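Local atomic coordinates of restriction endonuclease (Mycobacterium sp., PDB entry 4F0Q), a protein that cleaves DNA carrying methylated cytosines, as a tetrameric, modification-dependent restriction endonuclease. Residues F292-R306 with L433-V445. Sequence-based numbering, arbitrary orientation.
Sequences FYDGRKHAFELLASR and LLASTVDEYGAAV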
loop_
_atom_site.group_PDB
_atom_site.type_symbol
_atom_site.label_atom_id
_atom_site.label_comp_id
_atom_site.label_asym_id
_atom_site.label_seq_id
_atom_site.Cartn_x
_atom_site.Cartn_y
_atom_site.Cartn_z
ATOM N N PHE A 292 12.411 -1.561 -30.535
ATOM C CA PHE A 292 12.736 -0.149 -30.365
ATOM C C PHE A 292 13.572 0.085 -29.112
ATOM O O PHE A 292 14.624 0.722 -29.166
ATOM C CB PHE A 292 11.461 0.694 -30.308
ATOM C CG PHE A 292 11.714 2.175 -30.271
ATOM C CD1 PHE A 292 12.002 2.870 -31.434
ATOM C CD2 PHE A 292 11.659 2.873 -29.076
ATOM C CE1 PHE A 292 12.234 4.230 -31.405
ATOM C CE2 PHE A 292 11.889 4.234 -29.041
ATOM C CZ PHE A 292 12.176 4.913 -30.208
ATOM N N TYR A 293 13.099 -0.437 -27.985
ATOM C CA TYR A 293 13.749 -0.208 -26.700
ATOM C C TYR A 293 14.788 -1.267 -26.356
ATOM O O TYR A 293 15.186 -1.399 -25.199
ATOM C CB TYR A 293 12.707 -0.124 -25.583
ATOM C CG TYR A 293 11.810 1.087 -25.675
ATOM C CD1 TYR A 293 12.266 2.343 -25.296
ATOM C CD2 TYR A 293 10.506 0.975 -26.135
ATOM C CE1 TYR A 293 11.448 3.452 -25.375
ATOM C CE2 TYR A 293 9.684 2.077 -26.219
ATOM C CZ TYR A 293 10.156 3.312 -25.836
ATOM O OH TYR A 293 9.331 4.410 -25.918
ATOM N N ASP A 294 15.226 -2.020 -27.360
ATOM C CA ASP A 294 16.259 -3.027 -27.157
ATOM C C ASP A 294 17.581 -2.352 -26.815
ATOM O O ASP A 294 18.378 -2.879 -26.039
ATOM C CB ASP A 294 16.416 -3.896 -28.404
ATOM C CG ASP A 294 17.292 -5.106 -28.163
ATOM O OD1 ASP A 294 17.392 -5.543 -26.998
ATOM O OD2 ASP A 294 17.878 -5.623 -29.137
ATOM N N GLY A 295 17.801 -1.177 -27.397
ATOM C CA GLY A 295 19.000 -0.402 -27.134
ATOM C C GLY A 295 18.685 0.926 -26.473
ATOM O O GLY A 295 19.529 1.820 -26.421
ATOM N N ARG A 296 17.462 1.054 -25.969
ATOM C CA ARG A 296 17.030 2.268 -25.286
ATOM C C ARG A 296 16.473 1.938 -23.903
ATOM O O ARG A 296 15.264 1.790 -23.725
ATOM C CB ARG A 296 15.984 3.007 -26.121
ATOM C CG ARG A 296 16.488 3.445 -27.486
ATOM C CD ARG A 296 15.399 4.138 -28.286
ATOM N NE ARG A 296 15.899 4.655 -29.556
ATOM C CZ ARG A 296 15.925 3.961 -30.689
ATOM N NH1 ARG A 296 15.476 2.714 -30.715
ATOM N NH2 ARG A 296 16.398 4.514 -31.797
ATOM N N LYS A 297 17.370 1.834 -22.929
ATOM C CA LYS A 297 17.022 1.394 -21.579
ATOM C C LYS A 297 16.182 2.410 -20.803
ATOM O O LYS A 297 15.088 2.096 -20.325
ATOM C CB LYS A 297 18.304 1.074 -20.805
ATOM C CG LYS A 297 18.094 0.641 -19.365
ATOM C CD LYS A 297 19.429 0.417 -18.672
ATOM C CE LYS A 297 19.244 0.020 -17.218
ATOM N NZ LYS A 297 18.530 -1.278 -17.086
ATOM N N HIS A 298 16.698 3.627 -20.682
ATOM C CA HIS A 298 16.072 4.638 -19.836
ATOM C C HIS A 298 14.842 5.280 -20.478
ATOM O O HIS A 298 13.944 5.759 -19.781
ATOM C CB HIS A 298 17.102 5.688 -19.423
ATOM C CG HIS A 298 18.318 5.106 -18.772
ATOM N ND1 HIS A 298 18.387 4.845 -17.420
ATOM C CD2 HIS A 298 19.507 4.715 -19.291
ATOM C CE1 HIS A 298 19.567 4.328 -17.133
ATOM N NE2 HIS A 298 20.265 4.237 -18.250
ATOM N N ALA A 299 14.800 5.284 -21.807
ATOM C CA ALA A 299 13.602 5.706 -22.519
ATOM C C ALA A 299 12.493 4.707 -22.218
ATOM O O ALA A 299 11.330 5.078 -22.028
ATOM C CB ALA A 299 13.868 5.779 -24.012
ATOM N N PHE A 300 12.870 3.433 -22.166
ATOM C CA PHE A 300 11.943 2.381 -21.782
ATOM C C PHE A 300 11.564 2.524 -20.316
ATOM O O PHE A 300 10.476 2.125 -19.916
ATOM C CB PHE A 300 12.541 0.997 -22.040
ATOM C CG PHE A 300 11.619 -0.133 -21.679
ATOM C CD1 PHE A 300 10.569 -0.479 -22.513
ATOM C CD2 PHE A 300 11.801 -0.846 -20.506
ATOM C CE1 PHE A 300 9.715 -1.517 -22.184
ATOM C CE2 PHE A 300 10.951 -1.884 -20.170
ATOM C CZ PHE A 300 9.908 -2.221 -21.012
ATOM N N GLU A 301 12.464 3.090 -19.518
ATOM C CA GLU A 301 12.149 3.383 -18.123
ATOM C C GLU A 301 11.070 4.465 -18.018
ATOM O O GLU A 301 10.138 4.350 -17.217
ATOM C CB GLU A 301 13.407 3.792 -17.351
ATOM C CG GLU A 301 14.427 2.674 -17.196
ATOM C CD GLU A 301 15.689 3.123 -16.485
ATOM O OE1 GLU A 301 15.864 4.344 -16.291
ATOM O OE2 GLU A 301 16.507 2.253 -16.116
ATOM N N LEU A 302 11.197 5.508 -18.834
ATOM C CA LEU A 302 10.196 6.575 -18.870
ATOM C C LEU A 302 8.846 6.045 -19.351
ATOM O O LEU A 302 7.794 6.313 -18.741
ATOM C CB LEU A 302 10.663 7.718 -19.775
ATOM C CG LEU A 302 9.736 8.931 -19.863
ATOM C CD1 LEU A 302 9.527 9.547 -18.488
ATOM C CD2 LEU A 302 10.285 9.962 -20.835
ATOM N N LEU A 303 8.884 5.291 -20.448
ATOM C CA LEU A 303 7.683 4.653 -20.976
ATOM C C LEU A 303 7.029 3.777 -19.915
ATOM O O LEU A 303 5.811 3.762 -19.780
ATOM C CB LEU A 303 8.006 3.808 -22.209
ATOM C CG LEU A 303 6.820 3.002 -22.748
ATOM C CD1 LEU A 303 5.748 3.925 -23.307
ATOM C CD2 LEU A 303 7.261 1.989 -23.789
ATOM N N ALA A 304 7.849 3.057 -19.157
ATOM C CA ALA A 304 7.349 2.177 -18.108
ATOM C C ALA A 304 6.733 2.973 -16.967
ATOM O O ALA A 304 5.783 2.518 -16.336
ATOM C CB ALA A 304 8.458 1.282 -17.590
ATOM N N SER A 305 7.280 4.154 -16.697
ATOM C CA SER A 305 6.706 5.028 -15.678
ATOM C C SER A 305 5.320 5.505 -16.111
ATOM O O SER A 305 4.362 5.468 -15.327
ATOM C CB SER A 305 7.621 6.221 -15.399
ATOM O OG SER A 305 7.772 7.034 -16.548
ATOM N N ARG A 306 5.214 5.942 -17.363
ATOM C CA ARG A 306 3.925 6.391 -17.889
ATOM C C ARG A 306 2.889 5.265 -17.916
ATOM O O ARG A 306 1.729 5.459 -17.536
ATOM C CB ARG A 306 4.091 6.999 -19.284
ATOM C CG ARG A 306 4.890 8.292 -19.296
ATOM C CD ARG A 306 4.922 8.913 -20.680
ATOM N NE ARG A 306 5.661 10.172 -20.694
ATOM C CZ ARG A 306 5.833 10.927 -21.775
ATOM N NH1 ARG A 306 5.315 10.551 -22.938
ATOM N NH2 ARG A 306 6.520 12.056 -21.694
ATOM N N LEU A 433 4.607 8.707 -29.098
ATOM C CA LEU A 433 4.909 8.278 -27.739
ATOM C C LEU A 433 6.359 7.824 -27.596
ATOM O O LEU A 433 7.053 8.229 -26.659
ATOM C CB LEU A 433 3.965 7.156 -27.304
ATOM C CG LEU A 433 4.215 6.573 -25.910
ATOM C CD1 LEU A 433 4.098 7.654 -24.848
ATOM C CD2 LEU A 433 3.256 5.429 -25.622
ATOM N N LEU A 434 6.817 6.984 -28.524
ATOM C CA LEU A 434 8.182 6.464 -28.444
ATOM C C LEU A 434 9.224 7.585 -28.504
ATOM O O LEU A 434 10.143 7.642 -27.680
ATOM C CB LEU A 434 8.446 5.429 -29.543
ATOM C CG LEU A 434 7.518 4.210 -29.604
ATOM C CD1 LEU A 434 8.129 3.110 -30.462
ATOM C CD2 LEU A 434 7.178 3.688 -28.215
ATOM N N ALA A 435 9.063 8.480 -29.475
ATOM C CA ALA A 435 9.957 9.621 -29.632
ATOM C C ALA A 435 9.867 10.555 -28.434
ATOM O O ALA A 435 10.855 11.183 -28.054
ATOM C CB ALA A 435 9.644 10.374 -30.917
ATOM N N SER A 436 8.678 10.649 -27.845
ATOM C CA SER A 436 8.513 11.403 -26.609
ATOM C C SER A 436 9.393 10.812 -25.511
ATOM O O SER A 436 10.112 11.538 -24.818
ATOM C CB SER A 436 7.049 11.409 -26.168
ATOM O OG SER A 436 6.896 12.053 -24.917
ATOM N N THR A 437 9.341 9.491 -25.367
ATOM C CA THR A 437 10.137 8.802 -24.353
ATOM C C THR A 437 11.636 8.951 -24.599
ATOM O O THR A 437 12.418 9.084 -23.656
ATOM C CB THR A 437 9.786 7.302 -24.262
ATOM O OG1 THR A 437 10.070 6.661 -25.512
ATOM C CG2 THR A 437 8.315 7.118 -23.916
ATOM N N VAL A 438 12.035 8.926 -25.869
ATOM C CA VAL A 438 13.443 9.086 -26.221
ATOM C C VAL A 438 13.934 10.506 -25.940
ATOM O O VAL A 438 15.049 10.708 -25.457
ATOM C CB VAL A 438 13.699 8.731 -27.702
ATOM C CG1 VAL A 438 15.121 9.089 -28.110
ATOM C CG2 VAL A 438 13.437 7.260 -27.941
ATOM N N ASP A 439 13.087 11.489 -26.227
ATOM C CA ASP A 439 13.479 12.890 -26.107
ATOM C C ASP A 439 13.364 13.448 -24.690
ATOM O O ASP A 439 14.013 14.442 -24.360
ATOM C CB ASP A 439 12.657 13.759 -27.061
ATOM C CG ASP A 439 12.913 13.433 -28.517
ATOM O OD1 ASP A 439 14.061 13.077 -28.855
ATOM O OD2 ASP A 439 11.965 13.530 -29.324
ATOM N N GLU A 440 12.545 12.822 -23.852
ATOM C CA GLU A 440 12.240 13.413 -22.552
ATOM C C GLU A 440 12.689 12.609 -21.329
ATOM O O GLU A 440 12.346 12.965 -20.201
ATOM C CB GLU A 440 10.742 13.719 -22.453
ATOM C CG GLU A 440 10.220 14.622 -23.560
ATOM C CD GLU A 440 8.739 14.916 -23.424
ATOM O OE1 GLU A 440 8.152 14.549 -22.385
ATOM O OE2 GLU A 440 8.162 15.512 -24.358
ATOM N N TYR A 441 13.457 11.544 -21.532
ATOM C CA TYR A 441 13.856 10.704 -20.403
ATOM C C TYR A 441 14.959 11.330 -19.549
ATOM O O TYR A 441 15.020 11.105 -18.340
ATOM C CB TYR A 441 14.240 9.286 -20.853
ATOM C CG TYR A 441 15.609 9.152 -21.485
ATOM C CD1 TYR A 441 16.737 8.914 -20.707
ATOM C CD2 TYR A 441 15.772 9.234 -22.862
ATOM C CE1 TYR A 441 17.988 8.782 -21.280
ATOM C CE2 TYR A 441 17.020 9.102 -23.445
ATOM C CZ TYR A 441 18.123 8.876 -22.649
ATOM O OH TYR A 441 19.368 8.743 -23.221
ATOM N N GLY A 442 15.827 12.115 -20.179
ATOM C CA GLY A 442 16.917 12.761 -19.471
ATOM C C GLY A 442 16.446 13.824 -18.496
ATOM O O GLY A 442 17.004 13.973 -17.408
ATOM N N ALA A 443 15.411 14.562 -18.884
ATOM C CA ALA A 443 14.882 15.642 -18.057
ATOM C C ALA A 443 13.912 15.131 -16.995
ATOM O O ALA A 443 13.395 15.906 -16.190
ATOM C CB ALA A 443 14.210 16.695 -18.927
ATOM N N ALA A 444 13.667 13.825 -16.998
ATOM C CA ALA A 444 12.770 13.211 -16.027
ATOM C C ALA A 444 13.561 12.585 -14.886
ATOM O O ALA A 444 13.023 11.816 -14.091
ATOM C CB ALA A 444 11.896 12.165 -16.702
ATOM N N VAL A 445 14.843 12.926 -14.808
ATOM C CA VAL A 445 15.740 12.318 -13.834
ATOM C C VAL A 445 16.097 13.259 -12.687
ATOM O O VAL A 445 16.590 14.365 -12.909
ATOM C CB VAL A 445 17.047 11.852 -14.504
ATOM C CG1 VAL A 445 18.055 11.410 -13.456
ATOM C CG2 VAL A 445 16.765 10.735 -15.497
HETATM O O HOH W 1 8.398 12.903 -20.351
#
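R306 reaches across to S436 and E440 on helix 430-440. Its chain, extended from CG to NE, carries the guanidinium there, and both partners lie at its edge. NH1 donates to S436 OG at 2.9 Å, with S436 OG 20° out of the guanidinium plane. NH2 adds a weak second bond to the same oxygen. R306 NH2 also forms a salt bridge with E440 OE1 at 3.1 Å, although the guanidinium and carboxylate planes stand 70° apart. One water bridges this ion pair, accepting from NH2 and donating to OE1. E440 OE2 has a weak, long ion pair with R250 of a second subunit.

Y293 OH and L434 O are both modelled 2.4 Å from T437 OG1. This is too short to trust in detail.

Apolar contacts surround these polar groups. Beyond Y293, L434 CD1 makes a CH-pi contact over the F292 ring. L302 CD1 meets A444 CB at 4.0 Å.

R296 NH1 donates to F292 O at 2.7 Å. H298 ND1 donates to E301 OE1 at 2.8 Å, about 7 Å from the bound magnesium ion in this PDDEXK-family nuclease region. S436 and E440 together probably fix the rotation of the R306 guanidinium.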